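Local structure of NAD(P)-dependent oxidoreductase (Pseudomonas putida, 7A3W) at residues L270-C273 with R274-Q277; I223-A226 with A227-A231; I70-D74 with K75-Q79; A172-P175 with T176-L180; A148-A151 with H152-T155. The protein probably uses NADPH to reduce imines, and catalyses conjugate reduction and reductive amination as a multifunctional biocatalyst. All coordinates share one frame; numbering follows the deposited sequence.

Contact 1 (L270-C273 with R274-Q277)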
# COMPACT_ATOMS: atom_id res chain seq x y z
N LEU B 270 -4.36 -3.70 13.66
CA LEU B 270 -4.35 -4.52 14.90
C LEU B 270 -5.77 -5.00 15.21
O LEU B 270 -5.90 -6.15 15.66
CB LEU B 270 -3.74 -3.73 16.06
CG LEU B 270 -2.22 -3.83 16.18
CD1 LEU B 270 -1.70 -2.86 17.22
CD2 LEU B 270 -1.79 -5.26 16.50
N SER B 271 -6.78 -4.16 14.97
CA SER B 271 -8.20 -4.54 15.20
C SER B 271 -8.55 -5.74 14.31
O SER B 271 -9.27 -6.63 14.77
CB SER B 271 -9.15 -3.38 15.00
OG SER B 271 -9.37 -3.11 13.63
N TYR B 272 -8.06 -5.79 13.08
CA TYR B 272 -8.36 -6.90 12.16
C TYR B 272 -7.62 -8.16 12.63
O TYR B 272 -8.19 -9.27 12.60
CB TYR B 272 -8.00 -6.52 10.72
CG TYR B 272 -8.82 -5.39 10.16
CD1 TYR B 272 -10.02 -5.01 10.74
CD2 TYR B 272 -8.43 -4.74 9.00
CE1 TYR B 272 -10.79 -3.99 10.21
CE2 TYR B 272 -9.20 -3.72 8.45
CZ TYR B 272 -10.39 -3.35 9.06
OH TYR B 272 -11.18 -2.35 8.56
N CYS B 273 -6.37 -8.00 13.06
CA CYS B 273 -5.60 -9.09 13.71
C CYS B 273 -6.38 -9.65 14.89
O CYS B 273 -6.47 -10.87 14.99
CB CYS B 273 -4.24 -8.61 14.17
SG CYS B 273 -3.10 -8.34 12.79
N ARG B 274 -6.91 -8.79 15.75
CA ARG B 274 -7.61 -9.23 16.98
C ARG B 274 -8.92 -9.93 16.60
O ARG B 274 -9.23 -10.96 17.21
CB ARG B 274 -7.76 -8.06 17.95
CG ARG B 274 -6.43 -7.66 18.58
CD ARG B 274 -6.60 -6.68 19.70
NE ARG B 274 -5.45 -5.79 19.80
CZ ARG B 274 -4.25 -6.16 20.21
NH1 ARG B 274 -4.02 -7.42 20.57
NH2 ARG B 274 -3.28 -5.27 20.29
N MET B 275 -9.62 -9.45 15.58
CA MET B 275 -10.78 -10.17 14.98
C MET B 275 -10.38 -11.62 14.68
O MET B 275 -11.12 -12.52 15.06
CB MET B 275 -11.22 -9.56 13.65
CG MET B 275 -12.29 -8.52 13.76
SD MET B 275 -12.55 -7.78 12.12
CE MET B 275 -12.94 -6.13 12.71
N ALA B 276 -9.25 -11.82 14.00
CA ALA B 276 -8.78 -13.15 13.60
C ALA B 276 -8.44 -13.98 14.84
O ALA B 276 -8.85 -15.16 14.90
CB ALA B 276 -7.62 -13.02 12.64
N GLN B 277 -7.75 -13.40 15.82
CA GLN B 277 -7.37 -14.13 17.07
C GLN B 277 -8.65 -14.59 17.79
O GLN B 277 -8.71 -15.78 18.20
CB GLN B 277 -6.54 -13.25 17.99
CG GLN B 277 -5.14 -12.94 17.46
CD GLN B 277 -4.37 -12.10 18.45
OE1 GLN B 277 -4.86 -11.09 18.95
NE2 GLN B 277 -3.16 -12.51 18.76

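Contact 2 (I223-A226 with A227-A231)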
# COMPACT_ATOMS: atom_id res chain seq x y z
N ILE B 223 0.34 -9.40 -1.50
CA ILE B 223 -1.03 -9.39 -2.09
C ILE B 223 -1.18 -10.67 -2.92
O ILE B 223 -2.16 -11.38 -2.75
CB ILE B 223 -1.27 -8.10 -2.89
CG1 ILE B 223 -1.46 -6.91 -1.94
CG2 ILE B 223 -2.42 -8.27 -3.87
CD1 ILE B 223 -1.33 -5.57 -2.61
N LYS B 224 -0.22 -10.97 -3.78
CA LYS B 224 -0.25 -12.23 -4.58
C LYS B 224 -0.41 -13.45 -3.66
O LYS B 224 -1.32 -14.28 -3.88
CB LYS B 224 1.04 -12.32 -5.39
CG LYS B 224 1.07 -11.35 -6.54
CD LYS B 224 2.26 -11.52 -7.45
CE LYS B 224 2.39 -10.35 -8.39
NZ LYS B 224 3.74 -10.29 -9.02
N THR B 225 0.43 -13.52 -2.63
CA THR B 225 0.49 -14.64 -1.67
C THR B 225 -0.85 -14.76 -0.95
O THR B 225 -1.43 -15.89 -0.90
CB THR B 225 1.64 -14.45 -0.68
OG1 THR B 225 2.84 -14.36 -1.44
CG2 THR B 225 1.73 -15.61 0.29
N ALA B 226 -1.32 -13.66 -0.38
CA ALA B 226 -2.54 -13.70 0.44
C ALA B 226 -3.74 -14.02 -0.48
O ALA B 226 -4.61 -14.78 -0.05
CB ALA B 226 -2.72 -12.38 1.15
N ALA B 227 -3.80 -13.43 -1.69
CA ALA B 227 -4.92 -13.68 -2.63
C ALA B 227 -4.95 -15.16 -2.99
O ALA B 227 -6.04 -15.71 -3.05
CB ALA B 227 -4.79 -12.85 -3.88
N ASP B 228 -3.78 -15.77 -3.26
CA ASP B 228 -3.72 -17.21 -3.62
C ASP B 228 -4.20 -18.06 -2.44
O ASP B 228 -4.98 -19.01 -2.65
CB ASP B 228 -2.36 -17.60 -4.15
CG ASP B 228 -2.03 -17.01 -5.50
OD1 ASP B 228 -2.91 -16.39 -6.13
OD2 ASP B 228 -0.89 -17.18 -5.93
N ARG B 229 -3.81 -17.70 -1.22
CA ARG B 229 -4.27 -18.41 -0.00
C ARG B 229 -5.78 -18.24 0.20
O ARG B 229 -6.41 -19.23 0.58
CB ARG B 229 -3.52 -17.92 1.24
CG ARG B 229 -2.13 -18.53 1.35
CD ARG B 229 -1.44 -17.96 2.56
NE ARG B 229 -0.14 -18.52 2.85
CZ ARG B 229 0.07 -19.67 3.49
NH1 ARG B 229 -0.95 -20.41 3.90
NH2 ARG B 229 1.31 -20.08 3.70
N ILE B 230 -6.32 -17.03 0.02
CA ILE B 230 -7.78 -16.75 0.23
C ILE B 230 -8.57 -17.54 -0.82
O ILE B 230 -9.56 -18.16 -0.45
CB ILE B 230 -8.08 -15.23 0.21
CG1 ILE B 230 -7.40 -14.50 1.37
CG2 ILE B 230 -9.57 -14.96 0.18
CD1 ILE B 230 -7.18 -13.01 1.13
N ALA B 231 -8.10 -17.57 -2.06
CA ALA B 231 -8.72 -18.33 -3.16
C ALA B 231 -8.80 -19.81 -2.77
O ALA B 231 -9.83 -20.43 -3.08
CB ALA B 231 -7.95 -18.17 -4.45

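Contact 3 (I70-D74 with K75-Q79). With NDP (NADPH dihydro-nicotinamide-adenine-dinucleotide phosphate), chain F.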
# COMPACT_ATOMS: atom_id res chain seq x y z
N ILE B 70 -18.09 12.81 -18.64
CA ILE B 70 -18.56 13.57 -17.44
C ILE B 70 -17.46 13.46 -16.38
O ILE B 70 -17.02 12.34 -16.10
CB ILE B 70 -19.87 13.00 -16.89
CG1 ILE B 70 -20.90 12.72 -17.98
CG2 ILE B 70 -20.41 13.92 -15.79
CD1 ILE B 70 -21.27 13.93 -18.81
N CYS B 71 -17.02 14.57 -15.83
CA CYS B 71 -16.02 14.58 -14.74
C CYS B 71 -16.35 15.71 -13.77
O CYS B 71 -15.56 16.65 -13.61
CB CYS B 71 -14.61 14.70 -15.28
SG CYS B 71 -13.41 14.18 -14.03
N MET B 72 -17.51 15.61 -13.17
CA MET B 72 -17.98 16.58 -12.15
C MET B 72 -17.65 16.00 -10.77
O MET B 72 -17.15 14.88 -10.66
CB MET B 72 -19.48 16.83 -12.29
CG MET B 72 -19.86 17.59 -13.54
SD MET B 72 -21.60 17.34 -13.98
CE MET B 72 -21.47 17.57 -15.75
N ILE B 73 -17.89 16.77 -9.72
CA ILE B 73 -17.43 16.38 -8.37
C ILE B 73 -18.01 14.99 -8.04
O ILE B 73 -17.31 14.18 -7.41
CB ILE B 73 -17.79 17.44 -7.32
CG1 ILE B 73 -17.16 17.09 -5.96
CG2 ILE B 73 -19.31 17.66 -7.25
CD1 ILE B 73 -15.68 16.80 -6.05
N ASP B 74 -19.24 14.71 -8.45
CA ASP B 74 -19.88 13.41 -8.15
C ASP B 74 -20.99 13.10 -9.14
O ASP B 74 -21.40 13.97 -9.93
CB ASP B 74 -20.34 13.32 -6.69
CG ASP B 74 -21.42 14.30 -6.30
OD1 ASP B 74 -22.18 14.72 -7.18
OD2 ASP B 74 -21.48 14.63 -5.11
N LYS B 75 -21.46 11.85 -9.11
CA LYS B 75 -22.54 11.39 -10.01
C LYS B 75 -23.85 12.12 -9.70
O LYS B 75 -24.58 12.41 -10.63
CB LYS B 75 -22.66 9.87 -9.91
CG LYS B 75 -21.43 9.13 -10.44
CD LYS B 75 -21.64 7.63 -10.54
CE LYS B 75 -20.37 6.80 -10.64
NZ LYS B 75 -19.62 7.08 -11.90
N ALA B 76 -24.12 12.44 -8.43
CA ALA B 76 -25.34 13.17 -8.01
C ALA B 76 -25.48 14.48 -8.80
O ALA B 76 -26.58 14.76 -9.31
CB ALA B 76 -25.32 13.43 -6.52
N VAL B 77 -24.43 15.27 -8.96
CA VAL B 77 -24.59 16.57 -9.70
C VAL B 77 -24.82 16.31 -11.19
O VAL B 77 -25.49 17.13 -11.82
CB VAL B 77 -23.45 17.57 -9.43
CG1 VAL B 77 -23.29 17.83 -7.93
CG2 VAL B 77 -22.13 17.18 -10.07
N PHE B 78 -24.38 15.18 -11.75
CA PHE B 78 -24.73 14.85 -13.16
C PHE B 78 -26.21 14.49 -13.25
O PHE B 78 -26.86 14.82 -14.25
CB PHE B 78 -23.84 13.75 -13.70
CG PHE B 78 -24.14 13.45 -15.14
CD1 PHE B 78 -24.11 14.46 -16.10
CD2 PHE B 78 -24.50 12.18 -15.54
CE1 PHE B 78 -24.38 14.18 -17.44
CE2 PHE B 78 -24.80 11.91 -16.87
CZ PHE B 78 -24.75 12.91 -17.81
N GLN B 79 -26.77 13.87 -12.22
CA GLN B 79 -28.23 13.62 -12.14
C GLN B 79 -28.98 14.97 -12.22
O GLN B 79 -29.98 15.06 -12.94
CB GLN B 79 -28.56 12.80 -10.89
CG GLN B 79 -30.05 12.55 -10.72
CD GLN B 79 -30.60 11.51 -11.67
OE1 GLN B 79 -29.97 11.15 -12.68
NE2 GLN B 79 -31.79 11.00 -11.36
PA NDP F . -12.71 19.55 -8.69
O1A NDP F . -11.44 20.14 -9.24
O2A NDP F . -13.27 19.96 -7.35
O5B NDP F . -13.84 19.80 -9.80
C5B NDP F . -15.22 19.56 -9.49
C4B NDP F . -16.00 19.82 -10.76
O4B NDP F . -17.41 19.56 -10.52
C3B NDP F . -15.91 21.24 -11.31
O3B NDP F . -16.05 21.17 -12.71
C2B NDP F . -17.12 21.88 -10.64
O2B NDP F . -17.67 23.05 -11.27
C1B NDP F . -18.11 20.74 -10.84
N9A NDP F . -19.28 20.86 -10.00
C8A NDP F . -19.37 20.84 -8.63
N7A NDP F . -20.60 20.98 -8.20
C5A NDP F . -21.37 21.04 -9.36
C6A NDP F . -22.75 21.19 -9.59
N6A NDP F . -23.66 21.27 -8.61
N1A NDP F . -23.16 21.23 -10.87
C2A NDP F . -22.26 21.16 -11.85
N3A NDP F . -20.94 21.04 -11.77
C4A NDP F . -20.56 20.99 -10.47
O3 NDP F . -12.70 17.95 -8.72
PN NDP F . -11.75 17.00 -9.60
O1N NDP F . -10.52 16.82 -8.80
O2N NDP F . -11.61 17.55 -10.99
O5D NDP F . -12.56 15.64 -9.54
C5D NDP F . -13.69 15.34 -10.40
C4D NDP F . -14.06 13.90 -10.20
O4D NDP F . -12.98 13.04 -10.64
C3D NDP F . -14.40 13.48 -8.76
O3D NDP F . -15.57 12.69 -8.75
C2D NDP F . -13.14 12.76 -8.32
O2D NDP F . -13.40 11.84 -7.27
C1D NDP F . -12.65 12.13 -9.62
N1N NDP F . -11.17 11.91 -9.68
C2N NDP F . -10.26 12.93 -9.52
C3N NDP F . -8.91 12.68 -9.40
C7N NDP F . -7.89 13.76 -9.22
O7N NDP F . -6.73 13.42 -9.00
N7N NDP F . -8.21 15.04 -9.34
C4N NDP F . -8.42 11.30 -9.53
C5N NDP F . -9.44 10.31 -9.73
C6N NDP F . -10.71 10.63 -9.90
P2B NDP F . -17.00 24.46 -10.86
O1X NDP F . -16.97 24.45 -9.33
O2X NDP F . -15.67 24.60 -11.57
O3X NDP F . -18.06 25.39 -11.42

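Contact 4 (A172-P175 with T176-L180)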
# COMPACT_ATOMS: atom_id res chain seq x y z
N ALA B 172 -20.92 -2.38 -12.57
CA ALA B 172 -19.77 -3.24 -12.23
C ALA B 172 -18.60 -2.36 -11.79
O ALA B 172 -17.86 -2.76 -10.85
CB ALA B 172 -19.40 -4.12 -13.40
N CYS B 173 -18.41 -1.20 -12.42
CA CYS B 173 -17.20 -0.37 -12.24
C CYS B 173 -17.13 0.13 -10.79
O CYS B 173 -16.04 0.02 -10.14
CB CYS B 173 -17.16 0.76 -13.25
SG CYS B 173 -15.81 1.92 -12.97
N THR B 174 -18.22 0.71 -10.29
CA THR B 174 -18.22 1.47 -9.01
C THR B 174 -17.69 0.64 -7.84
O THR B 174 -16.84 1.12 -7.09
CB THR B 174 -19.59 2.11 -8.74
OG1 THR B 174 -19.60 3.26 -9.59
CG2 THR B 174 -19.79 2.55 -7.31
N PRO B 175 -18.20 -0.57 -7.52
CA PRO B 175 -17.72 -1.26 -6.33
C PRO B 175 -16.22 -1.59 -6.39
O PRO B 175 -15.53 -1.46 -5.41
CB PRO B 175 -18.62 -2.51 -6.24
CG PRO B 175 -19.86 -2.10 -7.01
CD PRO B 175 -19.32 -1.28 -8.17
N THR B 176 -15.75 -2.00 -7.57
CA THR B 176 -14.32 -2.31 -7.81
C THR B 176 -13.49 -1.04 -7.65
O THR B 176 -12.47 -1.08 -6.95
CB THR B 176 -14.18 -2.98 -9.17
OG1 THR B 176 -14.81 -4.26 -9.03
CG2 THR B 176 -12.75 -3.14 -9.63
N TYR B 177 -13.91 0.04 -8.29
CA TYR B 177 -13.28 1.39 -8.22
C TYR B 177 -13.17 1.80 -6.76
O TYR B 177 -12.08 2.18 -6.31
CB TYR B 177 -14.13 2.36 -9.04
CG TYR B 177 -13.88 3.83 -8.89
CD1 TYR B 177 -12.85 4.45 -9.59
CD2 TYR B 177 -14.72 4.64 -8.14
CE1 TYR B 177 -12.65 5.82 -9.54
CE2 TYR B 177 -14.51 6.01 -8.04
CZ TYR B 177 -13.49 6.61 -8.77
OH TYR B 177 -13.26 7.96 -8.75
N LEU B 178 -14.26 1.70 -6.01
CA LEU B 178 -14.23 2.15 -4.61
C LEU B 178 -13.35 1.21 -3.75
O LEU B 178 -12.62 1.72 -2.85
CB LEU B 178 -15.67 2.22 -4.10
CG LEU B 178 -16.59 3.25 -4.76
CD1 LEU B 178 -17.99 3.14 -4.14
CD2 LEU B 178 -16.08 4.68 -4.61
N ALA B 179 -13.34 -0.09 -4.04
CA ALA B 179 -12.52 -1.09 -3.31
C ALA B 179 -11.04 -0.79 -3.56
O ALA B 179 -10.25 -0.78 -2.62
CB ALA B 179 -12.90 -2.49 -3.73
N LEU B 180 -10.65 -0.53 -4.81
CA LEU B 180 -9.24 -0.19 -5.13
C LEU B 180 -8.81 1.12 -4.45
O LEU B 180 -7.67 1.20 -3.97
CB LEU B 180 -9.07 -0.12 -6.65
CG LEU B 180 -9.22 -1.46 -7.35
CD1 LEU B 180 -9.40 -1.29 -8.85
CD2 LEU B 180 -8.02 -2.35 -7.07
O HOH W 1 -17.39 -4.41 -9.08

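Contact 5 (A148-A151 with H152-T155)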
# COMPACT_ATOMS: atom_id res chain seq x y z
N ALA B 148 -20.78 0.28 -27.30
CA ALA B 148 -20.51 1.72 -27.14
C ALA B 148 -19.07 1.93 -26.68
O ALA B 148 -18.32 2.69 -27.30
CB ALA B 148 -21.50 2.32 -26.16
N TYR B 149 -18.64 1.21 -25.64
CA TYR B 149 -17.24 1.30 -25.16
C TYR B 149 -16.28 0.97 -26.31
O TYR B 149 -15.36 1.75 -26.61
CB TYR B 149 -16.97 0.38 -23.97
CG TYR B 149 -15.51 0.40 -23.62
CD1 TYR B 149 -14.95 1.53 -23.02
CD2 TYR B 149 -14.67 -0.65 -23.97
CE1 TYR B 149 -13.59 1.61 -22.77
CE2 TYR B 149 -13.32 -0.60 -23.67
CZ TYR B 149 -12.77 0.54 -23.10
OH TYR B 149 -11.44 0.60 -22.82
N HIS B 150 -16.47 -0.18 -26.94
CA HIS B 150 -15.53 -0.62 -28.00
C HIS B 150 -15.53 0.38 -29.16
O HIS B 150 -14.44 0.65 -29.70
CB HIS B 150 -15.78 -2.10 -28.37
CG HIS B 150 -15.38 -3.01 -27.26
ND1 HIS B 150 -14.07 -3.34 -26.99
CD2 HIS B 150 -16.11 -3.63 -26.30
CE1 HIS B 150 -14.02 -4.14 -25.94
NE2 HIS B 150 -15.26 -4.33 -25.49
N ALA B 151 -16.69 0.94 -29.52
CA ALA B 151 -16.78 1.98 -30.58
C ALA B 151 -15.87 3.18 -30.22
O ALA B 151 -15.19 3.73 -31.12
CB ALA B 151 -18.21 2.38 -30.78
N HIS B 152 -15.80 3.56 -28.94
CA HIS B 152 -15.02 4.75 -28.49
C HIS B 152 -13.69 4.37 -27.84
O HIS B 152 -13.01 5.27 -27.33
CB HIS B 152 -15.93 5.61 -27.59
CG HIS B 152 -17.08 6.15 -28.34
ND1 HIS B 152 -16.93 7.15 -29.28
CD2 HIS B 152 -18.40 5.83 -28.32
CE1 HIS B 152 -18.12 7.43 -29.79
NE2 HIS B 152 -19.03 6.64 -29.21
N GLU B 153 -13.31 3.09 -27.85
CA GLU B 153 -12.14 2.59 -27.09
C GLU B 153 -10.89 3.37 -27.51
O GLU B 153 -10.13 3.75 -26.62
CB GLU B 153 -11.98 1.09 -27.29
CG GLU B 153 -10.78 0.48 -26.59
CD GLU B 153 -10.68 -1.02 -26.76
OE1 GLU B 153 -10.11 -1.67 -25.88
OE2 GLU B 153 -11.21 -1.53 -27.77
N SER B 154 -10.66 3.55 -28.81
CA SER B 154 -9.44 4.25 -29.30
C SER B 154 -9.43 5.70 -28.84
O SER B 154 -8.38 6.19 -28.41
CB SER B 154 -9.32 4.19 -30.78
OG SER B 154 -9.11 2.86 -31.14
N THR B 155 -10.56 6.38 -28.92
CA THR B 155 -10.67 7.77 -28.42
C THR B 155 -10.32 7.79 -26.94
O THR B 155 -9.50 8.62 -26.56
CB THR B 155 -12.05 8.35 -28.67
OG1 THR B 155 -12.19 8.30 -30.09
CG2 THR B 155 -12.20 9.77 -28.18
O HOH W 2 -9.94 3.02 -23.74
O HOH W 3 -10.20 -1.40 -23.46
O HOH W 4 -12.33 2.07 -30.85
O HOH W 5 -12.61 -1.71 -30.05
O HOH W 6 -12.63 5.31 -30.84

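Contact 1 (L270-C273 with R274-Q277)
A Met-aromatic contact along helix 264-278 pairs Tyr272 with Met275, three residues further on. The methyl group does most of the touching: Met275 CE lies 3.7 Å from Tyr272 CD1, at the edge of the ring and near its plane. The sulfur stands obliquely, with SD 5.2 Å from the centroid of the Tyr272 ring and 63° off its normal. Both side chains run alongside each other in the same direction, and a bend at the last methionine torsion (chi3 -146°) sets CE beside the ring. The phenol continues into the dimer interface, where Tyr272 OH is hydrogen-bonded to Glu193 OE1 and Ala264 N of the second subunit. Such contacts fit the imine reductase family, whose C-terminal helical domains interlock to form the dimer. One helical turn links Leu270 to Arg274 by a second side-by-side pair: Leu270 CD2 sits over one face of the guanidinium, 4.1 Å from Arg274 NH2. The charge itself is met by Glu250 of helix 242-258, in a salt bridge through NH2. Arg274 CG also rests against Leu270 O at 3.3 Å, beside the backbone bond from Arg274 N to Leu270 O (2.8 Å). The next three amides repeat this i to i+4 pattern, ending with Gln277 N on Cys273 O at 3.0 Å. Cys273 is buried against Val246 and Ile286, while Gln277 NE2 is hydrogen-bonded to Asp243.

Contact 2 (I223-A226 with A227-A231)
Ile230 closes down on the backbone of Ala226, and this is the tight part of the contact. Its CG1 comes within 3.1 Å of Ala226 O and its CD1 within 3.3 Å of the same Ala226 O, because chi1 of -65° lays the longer branch back along the preceding turn. That oxygen is therefore flanked by aliphatic carbons while it accepts the amide of Ile230, N to Ala226 O 2.8 Å. Beside it, the methyl of Ala227 presses on the previous turn, CB to Ile223 O 3.2 Å. Ile223 and Ala227 face the second subunit, packing on its Trp191 and Lys209.

The flank of Lys224 and Asp228 is looser and more exposed. The fully extended lysine chain leads away from 227-231. The carboxylate of Asp228 stands beside Lys224 O, its CG 3.3 Å from that oxygen, as an acceptor next to an acceptor and not as a bond; Asp228 also packs on Lys209 of the second subunit. Between these two sides, Thr225 and Arg229 meet only lightly: Thr225 CG2 lies at the edge of the guanidinium, near its plane, 4.3 Å from Arg229 NE. The arginine is held further out, by a salt bridge to Glu238 and a hydrogen bond from NH1 to Asp234 O. Four i to i+4 backbone bonds run unbroken through the stretch, the regular alpha-helical ladder of the last turns of helix 205-232 in the C-terminal helical domain.

Contact 3 (I70-D74 with K75-Q79)
Ile70 and Phe78 cross at about a right angle, the isoleucine over one face of the ring. Ile70 CG1 makes a CH-pi contact 3.9 Å from the Phe78 centroid and 14° off the normal, offset toward the rim, and Ile70 CD1 makes the closest approach, at the CE1-CZ side of the ring, 3.4 Å from Phe78 CE1. Met72 comes at a slant to its two neighbours: its CB is pressed tightly on Val77 CG2 at 3.5 Å, and its CE meets Phe78 CD1 obliquely at 4.1 Å. These apolar groups seat the start of helix 75-83 against the end of strand 67-70, in the Rossmann-type domain that holds NADPH. Asp74 is the N-cap of that helix. With CG between the backbone N and carbonyl carbon (chi1 64°), its OD1 turns back to accept from Val77 N at 2.9 Å, met nearly along the C-O bond. The same loop also serves the cofactor: Ile73 O accepts a hydrogen bond of 2.7 Å from O3D of the nicotinamide ribose, while Ile73 N gives a weak one to O4B of the adenosine ribose. Ile73 CG2 and Val77 both touch the adenine, Val77 CG1 approaching its N6A to 3.5 Å.

Contact 4 (A172-P175 with T176-L180)
The opening turns of helix 173-200, the long helix that leads from the Rossmann-type domain into the helical C-terminal domain, join Cys173, Thr174 and Pro175 to Tyr177, Leu178 and Ala179. Tyr177 N reaches Cys173 O at 2.8 Å, nearly straight at both ends (169° at the hydrogen). Leu178 N and Ala179 N follow on Thr174 O and Pro175 O, the latter pair at 2.9 Å. Pro175 lacks an N-H, but at this early position it leaves these three bonds intact, and its ring packs on Ala201 of the second subunit. Tyr177 belongs to the NADPH pocket. Its CG stands anti to the backbone N (chi1 167°), which carries the ring away from the preceding turn; the phenol touches the cofactor and its OH is hydrogen-bonded to Thr101. Cys173 SG lies more loosely against the tyrosine, 4.3 Å from Tyr177 CB. Near the start of the helix, one water links the turn: it donates to Ala172 O and is hydrogen-bonded to Thr176 OG1 at 2.6 Å, spanning a gap of 3.9 Å between that OG1 and Ala172 O. On another flank, Thr174 and Leu178 run side by side, Thr174 CG2 resting on Leu178 CD1 at 3.7 Å.

Contact 5 (A148-A151 with H152-T155)
Tyr149 and Glu153 both hold CG anti to the backbone N (chi1 174° and 178°), which brings the acidic chain across the phenol. Glu153 CB lies over one face of the ring, and its CG runs on to within 3.8 Å of Tyr149 OH. His150, one ring face on Tyr149 CD2, runs alongside the same acid: its ND1 gives Glu153 OE2 a weak hydrogen bond of 3.5 Å, the carboxylate oxygen lying at the ring edge with the two planes 82° apart. A water donates both to that OE2 and to His150 O. Along the backbone the helix is kinked. His152 N still bonds to Ala148 O at 3.1 Å, but Glu153 N makes only a weak bond, to His150 O, and the next two amides turn to water. One water accepts from Ser154 N at 3.0 Å and donates to His150 O; another does likewise between Thr155 N and Ala151 O. This is helix 146-157 of the beta-alpha-beta unit between strands 140-144 and 164-165. Tyr149 meets the rings of Tyr142 and Phe165 on those strands, His150 meets Phe165 edge-to-face, and His152 packs on Leu67 and Thr95 of strands 67-70 and 95-98.

The order from the N terminus is contacts 3, 5, 4, 2, 1. Each joins parts of one continuous stretch, within a helix except where contact 3 sets a strand end and loop on the first turn of helix 75-83; none closes a long loop, nests or crosses. Contacts 3 and 5 belong to the Rossmann-type domain, at strand 67-70 and on helix 146-157, centres about 21 Å apart. Contact 4 starts the helix leading out of that domain and touches contact 3 directly, Lys75 CE lying 3.8 Å from Thr174 OG1. Contacts 2 and 1 lie in the helical domain, centres about 18 Å apart; together with contact 4, both also pack on the second subunit.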